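Local coordinates for ADP-ribosylation factor guanine nucleotide-exchange factor SEC7 (Saccharomyces cerevisiae, PDB 4OIY), which activates the GTPase ARF1 at the trans-Golgi network through its catalytic Sec7 domain, a guanine nucleotide exchange step essential for vesicle formation, at residues L36-S40 and P41-A45; H148-Q151 and I152-K155; S157-E160 and F161-N165. All blocks are in the same frame, centred on the assembly; numbering follows the deposited sequence.

Contact 1. Residues L36-S40 and P41-A45; sequences LKDDS and PISIA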
loop_
_atom_site.group_PDB
_atom_site.type_symbol
_atom_site.label_atom_id
_atom_site.label_comp_id
_atom_site.label_asym_id
_atom_site.label_seq_id
_atom_site.Cartn_x
_atom_site.Cartn_y
_atom_site.Cartn_z
ATOM N N LEU A 36 2.504 0.989 23.064
ATOM C CA LEU A 36 1.567 0.139 22.344
ATOM C C LEU A 36 0.647 -0.561 23.343
ATOM O O LEU A 36 1.112 -1.203 24.287
ATOM C CB LEU A 36 2.358 -0.877 21.521
ATOM C CG LEU A 36 1.634 -1.713 20.469
ATOM C CD1 LEU A 36 0.888 -0.832 19.478
ATOM C CD2 LEU A 36 2.624 -2.616 19.754
ATOM N N LYS A 37 -0.659 -0.430 23.128
ATOM C CA LYS A 37 -1.665 -0.955 24.055
ATOM C C LYS A 37 -1.544 -2.467 24.229
ATOM O O LYS A 37 -1.523 -2.979 25.350
ATOM C CB LYS A 37 -3.067 -0.603 23.546
ATOM C CG LYS A 37 -4.189 -0.854 24.537
ATOM C CD LYS A 37 -5.545 -0.604 23.893
ATOM C CE LYS A 37 -6.676 -0.683 24.906
ATOM N NZ LYS A 37 -6.608 0.407 25.921
ATOM N N ASP A 38 -1.475 -3.171 23.106
ATOM C CA ASP A 38 -1.374 -4.623 23.098
ATOM C C ASP A 38 -0.880 -5.065 21.721
ATOM O O ASP A 38 -0.568 -4.220 20.878
ATOM C CB ASP A 38 -2.732 -5.254 23.446
ATOM C CG ASP A 38 -3.865 -4.741 22.572
ATOM O OD1 ASP A 38 -3.680 -4.640 21.342
ATOM O OD2 ASP A 38 -4.957 -4.451 23.116
ATOM N N ASP A 39 -0.804 -6.370 21.489
ATOM C CA ASP A 39 -0.337 -6.883 20.199
ATOM C C ASP A 39 -1.478 -7.290 19.254
ATOM O O ASP A 39 -1.283 -8.118 18.371
ATOM C CB ASP A 39 0.650 -8.042 20.402
ATOM C CG ASP A 39 -0.000 -9.285 21.003
ATOM O OD1 ASP A 39 -1.134 -9.198 21.524
ATOM O OD2 ASP A 39 0.641 -10.353 20.954
ATOM N N SER A 40 -2.659 -6.700 19.425
ATOM C CA SER A 40 -3.768 -6.966 18.513
ATOM C C SER A 40 -3.456 -6.351 17.149
ATOM O O SER A 40 -2.728 -5.361 17.077
ATOM C CB SER A 40 -5.077 -6.391 19.050
ATOM O OG SER A 40 -5.087 -4.977 18.980
ATOM N N PRO A 41 -3.999 -6.936 16.068
ATOM C CA PRO A 41 -3.721 -6.399 14.734
ATOM C C PRO A 41 -4.048 -4.919 14.607
ATOM O O PRO A 41 -3.262 -4.162 14.038
ATOM C CB PRO A 41 -4.615 -7.225 13.801
ATOM C CG PRO A 41 -5.062 -8.412 14.581
ATOM C CD PRO A 41 -4.716 -8.222 16.029
ATOM N N ILE A 42 -5.190 -4.500 15.140
ATOM C CA ILE A 42 -5.604 -3.105 15.031
ATOM C C ILE A 42 -4.661 -2.160 15.792
ATOM O O ILE A 42 -4.302 -1.102 15.272
ATOM C CB ILE A 42 -7.080 -2.911 15.458
ATOM C CG1 ILE A 42 -7.995 -3.617 14.453
ATOM C CG2 ILE A 42 -7.428 -1.428 15.529
ATOM C CD1 ILE A 42 -9.406 -3.877 14.940
ATOM N N SER A 43 -4.241 -2.545 16.996
ATOM C CA SER A 43 -3.317 -1.716 17.765
ATOM C C SER A 43 -2.004 -1.524 17.021
ATOM O O SER A 43 -1.512 -0.404 16.912
ATOM C CB SER A 43 -3.049 -2.311 19.141
ATOM O OG SER A 43 -4.234 -2.292 19.914
ATOM N N ILE A 44 -1.469 -2.617 16.489
ATOM C CA ILE A 44 -0.205 -2.555 15.765
ATOM C C ILE A 44 -0.349 -1.754 14.465
ATOM O O ILE A 44 0.483 -0.900 14.171
ATOM C CB ILE A 44 0.364 -3.955 15.462
ATOM C CG1 ILE A 44 0.697 -4.706 16.765
ATOM C CG2 ILE A 44 1.622 -3.831 14.614
ATOM C CD1 ILE A 44 1.046 -6.163 16.554
ATOM N N ALA A 45 -1.398 -2.026 13.692
ATOM C CA ALA A 45 -1.655 -1.281 12.451
ATOM C C ALA A 45 -1.747 0.228 12.692
ATOM O O ALA A 45 -1.169 1.021 11.952
ATOM C CB ALA A 45 -2.926 -1.784 11.782
#
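Ser43 OG donates to Asp38 OD1 at 2.8 Å, reaching back from the first turn of a helix to the loop that leads into it. The same carboxylate oxygen takes two more bonds from Ser40: the backbone N at 3.0 Å, and OG, which comes in on the syn side at 2.8 Å. Three donors therefore grip one oxygen, with Ser40 N and Ser43 OG both well out of the carboxylate plane. With chi1 at 53°, Asp38 CG sits between its own backbone N and carbonyl carbon, which turns the carboxylate along the chain toward Ser40. Its bond to the backbone N two residues on makes an Asx turn, and Ser40 then serves as N-cap of helix 41-50: its OG, while donating to Asp38, accepts from Ser43 N at 3.3 Å. The negative charge so close to the helix start is probably favourable to the helix dipole. An alanine here would probably leave Ser40 N and the hydroxyls of Ser40 and Ser43 without their shared acceptor and undo the Asx turn. Pro41 suits the first turn, where its missing N-H costs no helix bond. The regular helical bonding begins with Ile44 N to Ser40 O, 3.1 Å and nearly straight at 170°. On the apolar side, Ile44 CD1 lies 3.5 Å from Asp39 O, and its CG1 meets Leu36 CD2 at 4.1 Å. Both buried side chains pack on neighbouring helices, Leu36 against Ile27 and Ile31 of helix 23-32, Ile44 against Ile73 of helix 68-79.

Contact 2. Residues H148-Q151 and I152-K155; sequences HSSQ and IKNK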
loop_
_atom_site.group_PDB
_atom_site.type_symbol
_atom_site.label_atom_id
_atom_site.label_comp_id
_atom_site.label_asym_id
_atom_site.label_seq_id
_atom_site.Cartn_x
_atom_site.Cartn_y
_atom_site.Cartn_z
ATOM N N HIS A 148 7.304 7.287 -15.317
ATOM C CA HIS A 148 8.131 8.085 -14.406
ATOM C C HIS A 148 9.478 7.493 -13.978
ATOM O O HIS A 148 10.381 8.249 -13.615
ATOM C CB HIS A 148 7.323 8.408 -13.148
ATOM C CG HIS A 148 6.144 9.288 -13.410
ATOM N ND1 HIS A 148 4.842 8.841 -13.324
ATOM C CD2 HIS A 148 6.074 10.588 -13.777
ATOM C CE1 HIS A 148 4.023 9.831 -13.627
ATOM N NE2 HIS A 148 4.745 10.902 -13.904
ATOM N N SER A 149 9.618 6.170 -13.997
ATOM C CA SER A 149 10.772 5.509 -13.370
ATOM C C SER A 149 11.663 4.737 -14.332
ATOM O O SER A 149 12.894 4.753 -14.192
ATOM C CB SER A 149 10.295 4.534 -12.292
ATOM O OG SER A 149 9.547 5.194 -11.298
ATOM N N SER A 150 11.049 4.051 -15.290
ATOM C CA SER A 150 11.743 3.015 -16.057
ATOM C C SER A 150 12.931 3.550 -16.844
ATOM O O SER A 150 12.843 4.589 -17.496
ATOM C CB SER A 150 10.787 2.299 -17.013
ATOM O OG SER A 150 11.447 1.230 -17.678
ATOM N N GLN A 151 14.033 2.813 -16.760
ATOM C CA GLN A 151 15.242 3.095 -17.518
ATOM C C GLN A 151 15.363 2.164 -18.728
ATOM O O GLN A 151 16.180 2.408 -19.620
ATOM C CB GLN A 151 16.466 2.905 -16.616
ATOM C CG GLN A 151 16.397 3.643 -15.283
ATOM C CD GLN A 151 17.121 2.915 -14.162
ATOM O OE1 GLN A 151 16.854 1.741 -13.892
ATOM N NE2 GLN A 151 18.036 3.610 -13.497
ATOM N N ILE A 152 14.554 1.104 -18.755
ATOM C CA ILE A 152 14.687 0.034 -19.754
ATOM C C ILE A 152 13.483 -0.117 -20.695
ATOM O O ILE A 152 13.520 -0.925 -21.623
ATOM C CB ILE A 152 14.974 -1.335 -19.083
ATOM C CG1 ILE A 152 13.863 -1.715 -18.096
ATOM C CG2 ILE A 152 16.319 -1.299 -18.371
ATOM C CD1 ILE A 152 13.976 -3.130 -17.569
ATOM N N LYS A 153 12.419 0.643 -20.451
ATOM C CA LYS A 153 11.256 0.654 -21.334
ATOM C C LYS A 153 10.942 2.086 -21.718
ATOM O O LYS A 153 11.180 3.003 -20.930
ATOM C CB LYS A 153 10.038 0.046 -20.635
ATOM C CG LYS A 153 10.038 -1.472 -20.591
ATOM C CD LYS A 153 8.919 -2.012 -19.713
ATOM C CE LYS A 153 7.572 -1.988 -20.414
ATOM N NZ LYS A 153 6.490 -2.490 -19.516
ATOM N N ASN A 154 10.419 2.267 -22.930
ATOM C CA ASN A 154 9.843 3.540 -23.340
ATOM C C ASN A 154 8.560 3.835 -22.566
ATOM O O ASN A 154 7.921 2.930 -22.018
ATOM C CB ASN A 154 9.527 3.543 -24.841
ATOM C CG ASN A 154 10.766 3.721 -25.706
ATOM O OD1 ASN A 154 11.381 4.795 -25.736
ATOM N ND2 ASN A 154 11.125 2.676 -26.438
ATOM N N LYS A 155 8.181 5.103 -22.536
ATOM C CA LYS A 155 6.916 5.506 -21.932
ATOM C C LYS A 155 5.755 4.746 -22.556
ATOM O O LYS A 155 5.680 4.594 -23.774
ATOM C CB LYS A 155 6.693 7.010 -22.087
ATOM C CG LYS A 155 7.555 7.820 -21.140
ATOM C CD LYS A 155 7.313 9.315 -21.255
ATOM C CE LYS A 155 7.850 10.030 -20.028
ATOM N NZ LYS A 155 7.821 11.513 -20.131
#
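Ser150 OG accepts from two successive backbone N-H groups across the turn, Lys153 N at 3.0 Å and Ile152 N at 3.3 Å. Neither bond is straight, with N-H...O angles of 137° and 145°, as expected when one oxygen is shared by neighbouring amides of a tight bend. The hydroxyl reaches them because chi1 is -176°, which sets OG anti to the backbone N and beside the carbonyl carbon, on the side to which the following residues curl. Serine suits this place: its short side chain brings an acceptor close to the backbone, and it is small enough for the chain to fold round it. Packing is closest here, where Lys153 CB lies 3.5 Å from Ser150 OG and Ile152 CG1 comes to 3.8 Å from the same oxygen.

Outside this tight bend the contact is loose. Gln151 and Ile152 direct their side chains away from it, and both are exposed; Ile152 touches only through its inner carbons. Lys153 also leads away from Ser150, but its NZ forms a salt bridge with Asp146 of helix 130-148, while its side chain also touches Met142. A long, flexible lysine is well fitted to span from the loop back to that helix. Backbone amides two and three residues on, bonded to the serine hydroxyl, make Ser150 the start of an ST turn, here in the surface loop linking helices 130-148 and 158-164 of the Sec7 domain.

Contact 3. Residues S157-E160 and F161-N165; sequences SLQE and FLENN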
loop_
_atom_site.group_PDB
_atom_site.type_symbol
_atom_site.label_atom_id
_atom_site.label_comp_id
_atom_site.label_asym_id
_atom_site.label_seq_id
_atom_site.Cartn_x
_atom_site.Cartn_y
_atom_site.Cartn_z
ATOM N N SER A 157 2.115 4.337 -23.868
ATOM C CA SER A 157 1.132 5.226 -24.476
ATOM C C SER A 157 -0.230 4.961 -23.873
ATOM O O SER A 157 -0.481 3.883 -23.330
ATOM C CB SER A 157 1.057 5.019 -25.994
ATOM O OG SER A 157 0.611 3.710 -26.308
ATOM N N LEU A 158 -1.112 5.942 -23.979
ATOM C CA LEU A 158 -2.498 5.738 -23.576
ATOM C C LEU A 158 -3.111 4.545 -24.309
ATOM O O LEU A 158 -3.781 3.727 -23.692
ATOM C CB LEU A 158 -3.325 7.003 -23.814
ATOM C CG LEU A 158 -4.839 6.879 -23.616
ATOM C CD1 LEU A 158 -5.182 6.518 -22.183
ATOM C CD2 LEU A 158 -5.527 8.171 -24.005
ATOM N N GLN A 159 -2.874 4.427 -25.613
ATOM C CA GLN A 159 -3.399 3.287 -26.359
ATOM C C GLN A 159 -2.998 1.956 -25.722
ATOM O O GLN A 159 -3.834 1.066 -25.551
ATOM C CB GLN A 159 -2.967 3.337 -27.835
ATOM C CG GLN A 159 -3.449 2.139 -28.654
ATOM C CD GLN A 159 -4.962 1.994 -28.689
ATOM O OE1 GLN A 159 -5.690 2.969 -28.553
ATOM N NE2 GLN A 159 -5.437 0.768 -28.873
ATOM N N GLU A 160 -1.727 1.824 -25.353
ATOM C CA GLU A 160 -1.239 0.600 -24.725
ATOM C C GLU A 160 -1.899 0.342 -23.371
ATOM O O GLU A 160 -2.219 -0.797 -23.041
ATOM C CB GLU A 160 0.281 0.635 -24.592
ATOM C CG GLU A 160 0.973 0.371 -25.919
ATOM C CD GLU A 160 2.437 0.763 -25.931
ATOM O OE1 GLU A 160 2.895 1.461 -25.001
ATOM O OE2 GLU A 160 3.133 0.371 -26.894
ATOM N N PHE A 161 -2.113 1.404 -22.605
ATOM C CA PHE A 161 -2.789 1.300 -21.311
ATOM C C PHE A 161 -4.230 0.789 -21.485
ATOM O O PHE A 161 -4.685 -0.074 -20.733
ATOM C CB PHE A 161 -2.744 2.645 -20.597
ATOM C CG PHE A 161 -3.422 2.644 -19.264
ATOM C CD1 PHE A 161 -2.918 1.888 -18.212
ATOM C CD2 PHE A 161 -4.556 3.403 -19.057
ATOM C CE1 PHE A 161 -3.542 1.889 -16.977
ATOM C CE2 PHE A 161 -5.188 3.403 -17.830
ATOM C CZ PHE A 161 -4.686 2.641 -16.791
ATOM N N LEU A 162 -4.937 1.305 -22.485
ATOM C CA LEU A 162 -6.276 0.814 -22.821
ATOM C C LEU A 162 -6.246 -0.663 -23.177
ATOM O O LEU A 162 -7.063 -1.444 -22.683
ATOM C CB LEU A 162 -6.878 1.610 -23.982
ATOM C CG LEU A 162 -7.042 3.109 -23.757
ATOM C CD1 LEU A 162 -7.538 3.752 -25.039
ATOM C CD2 LEU A 162 -7.967 3.435 -22.593
ATOM N N GLU A 163 -5.288 -1.061 -24.014
ATOM C CA GLU A 163 -5.172 -2.465 -24.418
ATOM C C GLU A 163 -4.931 -3.400 -23.231
ATOM O O GLU A 163 -5.507 -4.491 -23.152
ATOM C CB GLU A 163 -4.050 -2.634 -25.437
ATOM C CG GLU A 163 -4.351 -2.005 -26.788
ATOM C CD GLU A 163 -3.141 -1.962 -27.696
ATOM O OE1 GLU A 163 -2.151 -2.666 -27.407
ATOM O OE2 GLU A 163 -3.185 -1.217 -28.701
ATOM N N ASN A 164 -4.092 -2.950 -22.309
ATOM C CA ASN A 164 -3.707 -3.742 -21.145
ATOM C C ASN A 164 -4.876 -4.038 -20.203
ATOM O O ASN A 164 -4.810 -4.967 -19.395
ATOM C CB ASN A 164 -2.576 -3.052 -20.382
ATOM C CG ASN A 164 -1.248 -3.113 -21.120
ATOM O OD1 ASN A 164 -1.082 -3.874 -22.081
ATOM N ND2 ASN A 164 -0.288 -2.322 -20.663
ATOM N N ASN A 165 -5.946 -3.259 -20.317
ATOM C CA ASN A 165 -7.117 -3.431 -19.466
ATOM C C ASN A 165 -8.352 -3.937 -20.200
ATOM O O ASN A 165 -9.460 -3.890 -19.664
ATOM C CB ASN A 165 -7.408 -2.125 -18.754
ATOM C CG ASN A 165 -6.344 -1.802 -17.730
ATOM O OD1 ASN A 165 -6.240 -2.489 -16.721
ATOM N ND2 ASN A 165 -5.542 -0.776 -17.987
#
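Gln159 NE2 donates to Glu163 OE2 at 3.0 Å, a fairly straight bond (160°) that uses the anti lone pair of the carboxylate and lies close to the amide plane. The two side chains cross at about a right angle, one turn apart on the exposed side of the helix, and the amide and carboxylate planes stand 65° apart. In Gln159 the bend at chi2 (60°) swings the amide forward along the helix, toward Glu163. On another side, Leu158 CD1 meets Leu162 CD2 at 4.2 Å and approaches the edge of the Phe161 ring near its plane. Over one face of that ring, offset toward the rim, lies ND2 of the buried Asn165, 3.5 Å above the plane and bonded to Phe161 O and Ser139 OG.

Farther out, neighbouring helices hold the apolar groups: Phe161 packs on Leu140 of helix 130-148, and the leucines lie against helix 176-188, Leu158 on Phe183 and Leu162 on Leu179. Apolar Leu158, Leu162 and Phe161 suit this inward side. At the helix start Glu160 N donates to Ser157 OG at 3.2 Å, and Ser157 N returns a bond to Glu160 OE1 at the same distance, the reciprocal pairing of a capping box.

Overall arrangement
From the N terminus, the chain runs through helices 11-21 and 23-32 to contact 1, which closes the loop between helices 23-32 and 41-50 and joins them to helix 68-79. Most of the all-helical domain then intervenes before helix 130-148 ends at contact 2, a bend in the loop beyond it; contact 3 follows on the next short helix, packed against helices 130-148 and 176-188. The three come in series, none nested in or crossing another. Contacts 2 and 3 adjoin in sequence, their centres about 16 Å apart, whereas contact 1 lies on the opposite side of the chain's centre, about 40 Å from contact 2, centre to centre.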